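Local coordinates for protein aldehyde dehydrogenase (Burkholderia cenocepacia, PDB 4O6R) that probably oxidises aldehydes with NAD(P)+ as electron acceptor and binds adenosine monophosphate in a nucleotide pocket, at residues A[216-221]-A[242-247]; A[237-242]-A[459-464]; A[52-57]-A[147-152]. All coordinates share one frame; numbering follows the deposited sequence.

Overall arrangement
From the N terminus, contact 3 closes first: helix 47-66 returns to strand 138-153 after a largely helical loop, fixing helix 47-66 to the nucleotide-binding sheet. Contact 1 then closes a short loop that contains strand 228-232, bringing helix 213-222 against helix 235-245. Contact 2 starts inside that loop, at residues 237-242, and ends far down the chain at residues 459-464, so contacts 1 and 2 cross and share Val242. Both touch AMP and the second subunit. Leu220 packs on Gly151 and Gln152, joining contacts 1 and 3, whereas contacts 2 and 3 do not touch, although both reach the same sheet.

Contact 1. Residues A[216-221]-A[242-247]; sequences AGQRLA and VEASQG. With AMP (adenosine monophosphate), chain E.
Ala221 and Ala244 meet methyl to methyl, CB to CB at 3.7 Å, where helix 213-222 passes helix 235-245. Their CA atoms are 5.7 Å apart, a spacing that suits alanine on both sides, since each methyl fills the gap without pushing the helices apart. The Ala244 methyl also lies against the backbone carbon of Ala221, whose carbonyl oxygen accepts a hydrogen bond from Lys250.

Beside this apolar spot lies Gln218. With CG anti to the backbone N (chi1 -173°) and a bend at chi2 (70°), its amide is carried out from the helix between the adenine and the second helix. The two ends of the amide do different work. OE1 accepts a hydrogen bond from AMP N6 at 3.1 Å (N-H...O angle 151°), while NE2 faces the other helix, 4.1 Å from Ala244 CB. NE2 donates to Glu222 one turn further on and also to a water at 2.9 Å, and that water reaches Glu243 OE1 at 3.2 Å. These NE2 bonds should hold the amide flip that presents oxygen to the adenine.

Gly217 suits its place because it has no side chain: its carbonyl carbon comes within 3.4 Å of AMP C2, and a side chain here would run into the purine at N3. Near Ala244, Ser245 turns its hydroxyl back to the carbonyl of Val242, with OG 2.7 Å from O, in the carbonyl plane on a lone pair; its side chain also packs on Val242 of the second subunit.

Adenine set at two neighbouring helices packed on a Rossmann-type sheet is the nucleotide-binding arrangement of the aldehyde dehydrogenase cofactor domain, consistent with an NAD(P)+ site.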
loop_
_atom_site.group_PDB
_atom_site.type_symbol
_atom_site.label_atom_id
_atom_site.label_comp_id
_atom_site.label_asym_id
_atom_site.label_seq_id
_atom_site.Cartn_x
_atom_site.Cartn_y
_atom_site.Cartn_z
ATOM N N ALA A 216 12.575 1.821 -37.687
ATOM C CA ALA A 216 11.638 2.394 -36.710
ATOM C C ALA A 216 12.025 2.078 -35.283
ATOM O O ALA A 216 12.026 2.954 -34.438
ATOM C CB ALA A 216 10.212 1.913 -36.963
ATOM N N GLY A 217 12.334 0.816 -35.004
ATOM C CA GLY A 217 12.620 0.395 -33.627
ATOM C C GLY A 217 13.815 1.127 -33.051
ATOM O O GLY A 217 13.768 1.610 -31.926
ATOM N N GLN A 218 14.886 1.215 -33.824
ATOM C CA GLN A 218 16.122 1.870 -33.368
ATOM C C GLN A 218 15.861 3.366 -33.115
ATOM O O GLN A 218 16.332 3.925 -32.131
ATOM C CB GLN A 218 17.232 1.688 -34.402
ATOM C CG GLN A 218 18.596 2.162 -33.980
ATOM C CD GLN A 218 19.215 1.285 -32.912
ATOM O OE1 GLN A 218 18.999 0.062 -32.878
ATOM N NE2 GLN A 218 19.996 1.905 -32.021
ATOM N N ARG A 219 15.092 4.008 -33.984
ATOM C CA ARG A 219 14.824 5.422 -33.787
ATOM C C ARG A 219 13.986 5.637 -32.518
ATOM O O ARG A 219 14.257 6.553 -31.737
ATOM C CB ARG A 219 14.126 6.045 -35.002
ATOM C CG ARG A 219 13.793 7.520 -34.851
ATOM C CD ARG A 219 14.991 8.375 -34.442
ATOM N NE ARG A 219 14.609 9.775 -34.329
ATOM C CZ ARG A 219 15.309 10.709 -33.705
ATOM N NH1 ARG A 219 16.467 10.426 -33.129
ATOM N NH2 ARG A 219 14.837 11.947 -33.645
ATOM N N LEU A 220 12.957 4.807 -32.339
ATOM C CA LEU A 220 12.104 4.884 -31.140
ATOM C C LEU A 220 12.953 4.782 -29.844
ATOM O O LEU A 220 12.804 5.590 -28.926
ATOM C CB LEU A 220 11.030 3.776 -31.172
ATOM C CG LEU A 220 9.930 3.854 -30.100
ATOM C CD1 LEU A 220 9.287 5.244 -30.024
ATOM C CD2 LEU A 220 8.852 2.811 -30.397
ATOM N N ALA A 221 13.841 3.795 -29.784
ATOM C CA ALA A 221 14.714 3.599 -28.612
ATOM C C ALA A 221 15.664 4.775 -28.395
ATOM O O ALA A 221 15.972 5.099 -27.251
ATOM C CB ALA A 221 15.491 2.297 -28.734
ATOM N N VAL A 242 19.258 -0.988 -24.434
ATOM C CA VAL A 242 19.999 -0.368 -23.349
ATOM C C VAL A 242 20.992 0.645 -23.883
ATOM O O VAL A 242 21.020 1.788 -23.421
ATOM C CB VAL A 242 20.661 -1.417 -22.438
ATOM C CG1 VAL A 242 21.599 -0.761 -21.433
ATOM C CG2 VAL A 242 19.584 -2.194 -21.703
ATOM N N GLU A 243 21.753 0.248 -24.909
ATOM C CA GLU A 243 22.729 1.152 -25.486
ATOM C C GLU A 243 22.065 2.421 -26.028
ATOM O O GLU A 243 22.560 3.512 -25.829
ATOM C CB GLU A 243 23.568 0.441 -26.569
ATOM C CG GLU A 243 24.900 1.113 -26.872
ATOM C CD GLU A 243 24.808 2.222 -27.893
ATOM O OE1 GLU A 243 23.689 2.447 -28.437
ATOM O OE2 GLU A 243 25.851 2.892 -28.181
ATOM N N ALA A 244 20.941 2.268 -26.703
ATOM C CA ALA A 244 20.226 3.400 -27.293
ATOM C C ALA A 244 19.692 4.332 -26.228
ATOM O O ALA A 244 19.609 5.527 -26.460
ATOM C CB ALA A 244 19.059 2.909 -28.140
ATOM N N SER A 245 19.334 3.782 -25.058
ATOM C CA SER A 245 18.739 4.574 -23.989
ATOM C C SER A 245 19.696 5.643 -23.439
ATOM O O SER A 245 19.271 6.590 -22.817
ATOM C CB SER A 245 18.269 3.639 -22.850
ATOM O OG SER A 245 19.355 3.301 -22.003
ATOM N N GLN A 246 20.994 5.482 -23.653
ATOM C CA GLN A 246 21.979 6.424 -23.118
ATOM C C GLN A 246 21.819 7.855 -23.529
ATOM O O GLN A 246 22.270 8.760 -22.820
ATOM C CB GLN A 246 23.323 6.141 -23.741
ATOM C CG GLN A 246 24.103 5.035 -23.189
ATOM C CD GLN A 246 25.410 5.004 -23.964
ATOM O OE1 GLN A 246 26.217 5.943 -23.911
ATOM N NE2 GLN A 246 25.604 3.956 -24.695
ATOM N N GLY A 247 21.294 8.059 -24.740
ATOM C CA GLY A 247 21.227 9.398 -25.300
ATOM C C GLY A 247 20.560 10.372 -24.370
ATOM O O GLY A 247 21.144 11.408 -24.012
HETATM P P AMP E . 13.934 -9.386 -31.691
HETATM O O1P AMP E . 14.146 -9.619 -30.235
HETATM O O2P AMP E . 15.134 -8.670 -32.347
HETATM O O3P AMP E . 13.394 -10.630 -32.421
HETATM O "O5'" AMP E . 12.692 -8.316 -31.888
HETATM C "C5'" AMP E . 11.463 -8.127 -31.134
HETATM C "C4'" AMP E . 10.886 -6.740 -31.548
HETATM O "O4'" AMP E . 11.962 -5.780 -31.542
HETATM C "C3'" AMP E . 10.272 -6.612 -32.949
HETATM O "O3'" AMP E . 9.090 -5.753 -33.026
HETATM C "C2'" AMP E . 11.453 -6.079 -33.779
HETATM O "O2'" AMP E . 11.128 -5.435 -35.032
HETATM C "C1'" AMP E . 12.170 -5.148 -32.804
HETATM N N9 AMP E . 13.625 -4.896 -33.084
HETATM C C8 AMP E . 14.493 -5.663 -33.811
HETATM N N7 AMP E . 15.734 -5.077 -33.868
HETATM C C5 AMP E . 15.692 -3.913 -33.161
HETATM C C6 AMP E . 16.625 -2.809 -32.787
HETATM N N6 AMP E . 17.904 -2.796 -33.184
HETATM N N1 AMP E . 16.193 -1.785 -32.028
HETATM C C2 AMP E . 14.917 -1.759 -31.614
HETATM N N3 AMP E . 14.009 -2.712 -31.922
HETATM C C4 AMP E . 14.304 -3.800 -32.664
HETATM O O HOH W 1 21.503 0.678 -29.910
#

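Contact 2. Residues A[237-242]-A[459-464]. With AMP (adenosine monophosphate), chain E.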
loop_
_atom_site.group_PDB
_atom_site.type_symbol
_atom_site.label_atom_id
_atom_site.label_comp_id
_atom_site.label_asym_id
_atom_site.label_seq_id
_atom_site.Cartn_x
_atom_site.Cartn_y
_atom_site.Cartn_z
ATOM N N THR A 237 19.062 -8.042 -28.681
ATOM C CA THR A 237 18.386 -6.805 -29.024
ATOM C C THR A 237 18.133 -5.966 -27.764
ATOM O O THR A 237 18.205 -4.745 -27.804
ATOM C CB THR A 237 17.135 -7.070 -29.863
ATOM O OG1 THR A 237 17.576 -7.668 -31.078
ATOM C CG2 THR A 237 16.431 -5.790 -30.208
ATOM N N GLY A 238 17.886 -6.614 -26.637
ATOM C CA GLY A 238 17.764 -5.901 -25.365
ATOM C C GLY A 238 18.991 -5.088 -25.010
ATOM O O GLY A 238 18.863 -3.946 -24.549
ATOM N N ARG A 239 20.175 -5.665 -25.238
ATOM C CA ARG A 239 21.455 -4.925 -25.080
ATOM C C ARG A 239 21.508 -3.658 -25.954
ATOM O O ARG A 239 21.900 -2.591 -25.502
ATOM C CB ARG A 239 22.667 -5.824 -25.375
ATOM C CG ARG A 239 22.857 -6.965 -24.377
ATOM C CD ARG A 239 24.252 -7.577 -24.432
ATOM N NE ARG A 239 24.395 -8.575 -23.375
ATOM C CZ ARG A 239 24.127 -9.870 -23.497
ATOM N NH1 ARG A 239 23.761 -10.376 -24.653
ATOM N NH2 ARG A 239 24.236 -10.678 -22.450
ATOM N N ARG A 240 21.034 -3.773 -27.188
ATOM C CA ARG A 240 20.962 -2.642 -28.107
ATOM C C ARG A 240 19.964 -1.553 -27.644
ATOM O O ARG A 240 20.213 -0.366 -27.823
ATOM C CB ARG A 240 20.594 -3.117 -29.527
ATOM C CG ARG A 240 21.620 -4.067 -30.150
ATOM C CD ARG A 240 21.607 -4.073 -31.686
ATOM N NE ARG A 240 20.337 -4.544 -32.250
ATOM C CZ ARG A 240 20.004 -5.827 -32.475
ATOM N NH1 ARG A 240 20.830 -6.836 -32.173
ATOM N NH2 ARG A 240 18.811 -6.116 -32.994
ATOM N N ILE A 241 18.857 -1.977 -27.031
ATOM C CA ILE A 241 17.907 -1.044 -26.423
ATOM C C ILE A 241 18.575 -0.269 -25.311
ATOM O O ILE A 241 18.466 0.946 -25.235
ATOM C CB ILE A 241 16.673 -1.770 -25.830
ATOM C CG1 ILE A 241 15.836 -2.450 -26.935
ATOM C CG2 ILE A 241 15.808 -0.802 -25.030
ATOM C CD1 ILE A 241 15.248 -1.518 -27.984
ATOM N N VAL A 242 19.258 -0.988 -24.434
ATOM C CA VAL A 242 19.999 -0.368 -23.349
ATOM C C VAL A 242 20.992 0.645 -23.883
ATOM O O VAL A 242 21.020 1.788 -23.421
ATOM C CB VAL A 242 20.661 -1.417 -22.438
ATOM C CG1 VAL A 242 21.599 -0.761 -21.433
ATOM C CG2 VAL A 242 19.584 -2.194 -21.703
ATOM N N VAL A 459 14.163 -12.088 -14.009
ATOM C CA VAL A 459 15.336 -11.662 -13.257
ATOM C C VAL A 459 16.578 -11.933 -14.104
ATOM O O VAL A 459 16.501 -12.598 -15.117
ATOM C CB VAL A 459 15.412 -12.400 -11.919
ATOM C CG1 VAL A 459 14.150 -12.143 -11.118
ATOM C CG2 VAL A 459 15.581 -13.908 -12.146
ATOM N N GLY A 460 17.721 -11.411 -13.656
ATOM C CA GLY A 460 18.987 -11.542 -14.360
ATOM C C GLY A 460 18.906 -11.141 -15.826
ATOM O O GLY A 460 18.333 -10.108 -16.170
ATOM N N LYS A 461 19.456 -11.977 -16.695
ATOM C CA LYS A 461 19.466 -11.684 -18.126
ATOM C C LYS A 461 18.103 -11.823 -18.817
ATOM O O LYS A 461 17.982 -11.477 -20.008
ATOM C CB LYS A 461 20.514 -12.547 -18.824
ATOM C CG LYS A 461 21.926 -12.111 -18.482
ATOM C CD LYS A 461 22.887 -13.054 -19.191
ATOM C CE LYS A 461 24.333 -12.806 -18.839
ATOM N NZ LYS A 461 25.068 -14.085 -19.135
ATOM N N SER A 462 17.080 -12.275 -18.078
ATOM C CA SER A 462 15.728 -12.270 -18.607
ATOM C C SER A 462 15.089 -10.871 -18.544
ATOM O O SER A 462 13.992 -10.693 -19.021
ATOM C CB SER A 462 14.838 -13.327 -17.929
ATOM O OG SER A 462 15.179 -14.627 -18.368
ATOM N N GLY A 463 15.775 -9.909 -17.931
ATOM C CA GLY A 463 15.381 -8.523 -17.956
ATOM C C GLY A 463 14.968 -7.954 -16.630
ATOM O O GLY A 463 15.321 -8.474 -15.549
ATOM N N TYR A 464 14.239 -6.849 -16.711
ATOM C CA TYR A 464 13.772 -6.143 -15.563
ATOM C C TYR A 464 12.537 -5.326 -15.896
ATOM O O TYR A 464 12.300 -4.979 -17.055
ATOM C CB TYR A 464 14.880 -5.251 -14.956
ATOM C CG TYR A 464 15.718 -4.372 -15.869
ATOM C CD1 TYR A 464 15.267 -3.123 -16.274
ATOM C CD2 TYR A 464 17.016 -4.735 -16.221
ATOM C CE1 TYR A 464 16.046 -2.287 -17.075
ATOM C CE2 TYR A 464 17.809 -3.908 -17.010
ATOM C CZ TYR A 464 17.310 -2.678 -17.431
ATOM O OH TYR A 464 18.080 -1.843 -18.200
HETATM P P AMP E . 13.934 -9.386 -31.691
HETATM O O1P AMP E . 14.146 -9.619 -30.235
HETATM O O2P AMP E . 15.134 -8.670 -32.347
HETATM O O3P AMP E . 13.394 -10.630 -32.421
HETATM O "O5'" AMP E . 12.692 -8.316 -31.888
HETATM C "C5'" AMP E . 11.463 -8.127 -31.134
HETATM C "C4'" AMP E . 10.886 -6.740 -31.548
HETATM O "O4'" AMP E . 11.962 -5.780 -31.542
HETATM C "C3'" AMP E . 10.272 -6.612 -32.949
HETATM O "O3'" AMP E . 9.090 -5.753 -33.026
HETATM C "C2'" AMP E . 11.453 -6.079 -33.779
HETATM O "O2'" AMP E . 11.128 -5.435 -35.032
HETATM C "C1'" AMP E . 12.170 -5.148 -32.804
HETATM N N9 AMP E . 13.625 -4.896 -33.084
HETATM C C8 AMP E . 14.493 -5.663 -33.811
HETATM N N7 AMP E . 15.734 -5.077 -33.868
HETATM C C5 AMP E . 15.692 -3.913 -33.161
HETATM C C6 AMP E . 16.625 -2.809 -32.787
HETATM N N6 AMP E . 17.904 -2.796 -33.184
HETATM N N1 AMP E . 16.193 -1.785 -32.028
HETATM C C2 AMP E . 14.917 -1.759 -31.614
HETATM N N3 AMP E . 14.009 -2.712 -31.922
HETATM C C4 AMP E . 14.304 -3.800 -32.664
#
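This is a sparse, partly buried packing contact between a helix of the Rossmann-type nucleotide-binding domain and a late segment of the chain. Helix 235-245 lies over strand 251-255, and residues 463-464 add a short antiparallel strand to the edge of that strand. Two side-chain pairs meet across the gap, and no hydrogen bond joins the segments.

The first pair is Val242 and Tyr464. Val242 turns CG2 to the phenol oxygen, 3.8 Å from Tyr464 OH. Tyr464 CG stands between the backbone N and the carbonyl carbon (chi1 46°), a position that carries the long ring back toward the helix, where a branched valine offers a compact surface. Both side chains also pack on Leu254. Just before the tyrosine, at Gly463 (phi 114°), a CB would be jammed against the carbonyl oxygen of Ser462, so glycine is called for.

In the second pair, the aliphatic part of Lys461 lies at the edge of the Arg239 guanidinium, CE 4.2 Å from NH2. Lys461 NZ stays 4.8 Å from Arg239 NH2, and each charge has its own partner: the lysine forms a salt bridge with Glu415, and the arginine NH2 bonds to the carbonyl of Gly247 of the second subunit.

Another side of the helix serves the ligand. Ile241 lays CD1 near the adenine, 3.7 Å from AMP C2, and Arg240, bent at chi3 (-63°), brings its guanidinium to the purine with AMP N7 at the edge and in its plane. Thr237 CA lies over one face of that guanidinium. A small hydroxyl residue fits beside the phosphate here: Thr237 OG1 donates a hydrogen bond to AMP O2P at 2.9 Å, while its CG2 rests 3.6 Å from AMP C5.

Contact 3. Residues A[52-57]-A[147-152]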
loop_
_atom_site.group_PDB
_atom_site.type_symbol
_atom_site.label_atom_id
_atom_site.label_comp_id
_atom_site.label_asym_id
_atom_site.label_seq_id
_atom_site.Cartn_x
_atom_site.Cartn_y
_atom_site.Cartn_z
ATOM N N LEU A 52 7.307 11.744 -36.405
ATOM C CA LEU A 52 5.946 12.242 -36.486
ATOM C C LEU A 52 5.086 11.678 -35.355
ATOM O O LEU A 52 4.283 12.395 -34.779
ATOM C CB LEU A 52 5.320 11.907 -37.847
ATOM C CG LEU A 52 5.920 12.657 -39.033
ATOM C CD1 LEU A 52 5.354 12.110 -40.327
ATOM C CD2 LEU A 52 5.646 14.151 -38.956
ATOM N N ALA A 53 5.263 10.397 -35.044
ATOM C CA ALA A 53 4.500 9.749 -33.989
ATOM C C ALA A 53 4.835 10.299 -32.619
ATOM O O ALA A 53 3.940 10.535 -31.826
ATOM C CB ALA A 53 4.726 8.246 -34.036
ATOM N N VAL A 54 6.129 10.484 -32.340
ATOM C CA VAL A 54 6.540 11.051 -31.073
ATOM C C VAL A 54 6.075 12.513 -30.973
ATOM O O VAL A 54 5.587 12.928 -29.938
ATOM C CB VAL A 54 8.057 10.924 -30.837
ATOM C CG1 VAL A 54 8.487 11.672 -29.580
ATOM C CG2 VAL A 54 8.471 9.457 -30.738
ATOM N N ASP A 55 6.186 13.275 -32.046
ATOM C CA ASP A 55 5.620 14.642 -32.056
ATOM C C ASP A 55 4.128 14.660 -31.679
ATOM O O ASP A 55 3.682 15.460 -30.860
ATOM C CB ASP A 55 5.821 15.296 -33.429
ATOM C CG ASP A 55 7.272 15.687 -33.687
ATOM O OD1 ASP A 55 8.120 15.494 -32.791
ATOM O OD2 ASP A 55 7.551 16.206 -34.795
ATOM N N ALA A 56 3.357 13.776 -32.290
ATOM C CA ALA A 56 1.915 13.690 -31.998
ATOM C C ALA A 56 1.645 13.335 -30.534
ATOM O O ALA A 56 0.811 13.954 -29.881
ATOM C CB ALA A 56 1.260 12.676 -32.920
ATOM N N ALA A 57 2.362 12.329 -30.030
ATOM C CA ALA A 57 2.247 11.940 -28.639
ATOM C C ALA A 57 2.670 13.053 -27.683
ATOM O O ALA A 57 2.062 13.209 -26.623
ATOM C CB ALA A 57 3.036 10.672 -28.370
ATOM N N ILE A 147 5.135 9.453 -16.981
ATOM C CA ILE A 147 6.484 9.743 -17.464
ATOM C C ILE A 147 6.445 10.734 -18.613
ATOM O O ILE A 147 7.243 11.691 -18.627
ATOM C CB ILE A 147 7.188 8.443 -17.878
ATOM C CG1 ILE A 147 7.400 7.586 -16.621
ATOM C CG2 ILE A 147 8.500 8.742 -18.597
ATOM C CD1 ILE A 147 7.777 6.164 -16.933
ATOM N N GLY A 148 5.515 10.526 -19.541
ATOM C CA GLY A 148 5.373 11.377 -20.699
ATOM C C GLY A 148 5.033 10.538 -21.907
ATOM O O GLY A 148 4.009 9.867 -21.924
ATOM N N VAL A 149 5.869 10.620 -22.944
ATOM C CA VAL A 149 5.721 9.775 -24.134
ATOM C C VAL A 149 6.537 8.503 -23.911
ATOM O O VAL A 149 7.733 8.548 -23.567
ATOM C CB VAL A 149 6.234 10.464 -25.425
ATOM C CG1 VAL A 149 6.068 9.553 -26.647
ATOM C CG2 VAL A 149 5.470 11.755 -25.672
ATOM N N VAL A 150 5.882 7.373 -24.062
ATOM C CA VAL A 150 6.552 6.091 -23.866
ATOM C C VAL A 150 6.574 5.323 -25.170
ATOM O O VAL A 150 5.600 5.336 -25.924
ATOM C CB VAL A 150 5.948 5.260 -22.721
ATOM C CG1 VAL A 150 6.068 6.036 -21.398
ATOM C CG2 VAL A 150 4.512 4.894 -22.979
ATOM N N GLY A 151 7.705 4.676 -25.418
ATOM C CA GLY A 151 7.905 3.904 -26.617
ATOM C C GLY A 151 7.820 2.433 -26.260
ATOM O O GLY A 151 8.350 2.020 -25.216
ATOM N N GLN A 152 7.175 1.653 -27.118
ATOM C CA GLN A 152 6.960 0.229 -26.846
ATOM C C GLN A 152 7.229 -0.585 -28.090
ATOM O O GLN A 152 6.666 -0.330 -29.144
ATOM C CB GLN A 152 5.541 -0.002 -26.321
ATOM C CG GLN A 152 5.189 0.914 -25.150
ATOM C CD GLN A 152 3.786 0.716 -24.608
ATOM O OE1 GLN A 152 2.812 0.609 -25.364
ATOM N NE2 GLN A 152 3.666 0.659 -23.292
#
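Ala57 and Val149 form the heart of an entirely apolar contact. Both CB atoms point across the gap, and the Ala57 methyl lies against the fork of the valine, 3.7 Å from CG1 and 3.8 Å from CG2 of Val149. CG1 is anti to the backbone N (chi1 180°) and CG2 is anti to the carbonyl carbon, which spreads both methyls toward the helix. CG2 also reaches the helix backbone, 3.7 Å from Ala57 C. The CA atoms of Ala57 and Val149 are 6.1 Å apart, a close approach that the small alanine side chain allows. Val54, one turn earlier, adds a looser touch, with its CG1 4.4 Å from CG1 of Val149. A beta-branched residue is apt on the strand: one valine can touch two residues a turn apart on the helix, Val54 and Ala57.

Polar interactions do not cross between the segments; polar groups find partners within the helix or in residues outside the two segments. Within the helix, Ala57 N bonds to Ala53 O at 3.0 Å. The Ala57 carbonyl accepts from the hydroxyl of Thr176, a side-chain link to the strand next to Val149. In the irregular stretch just before Val149, Gly148 takes backbone angles (phi 141°, psi -122°) at which a side chain would crowd the preceding carbonyl, and its N bonds to the side-chain oxygen OD1 of Asn175.

In the fold, this contact sets helix 47-66 on one face of the nucleotide-binding sheet, where strand 138-153 runs parallel to strands 176-180 and 228-232. Val150 points away from the helix and packs on Ala170 of helix 159-172, while Ala53 rests on Val178 of strand 176-180, and Ala57 also touches Asn207 of strand 206-208.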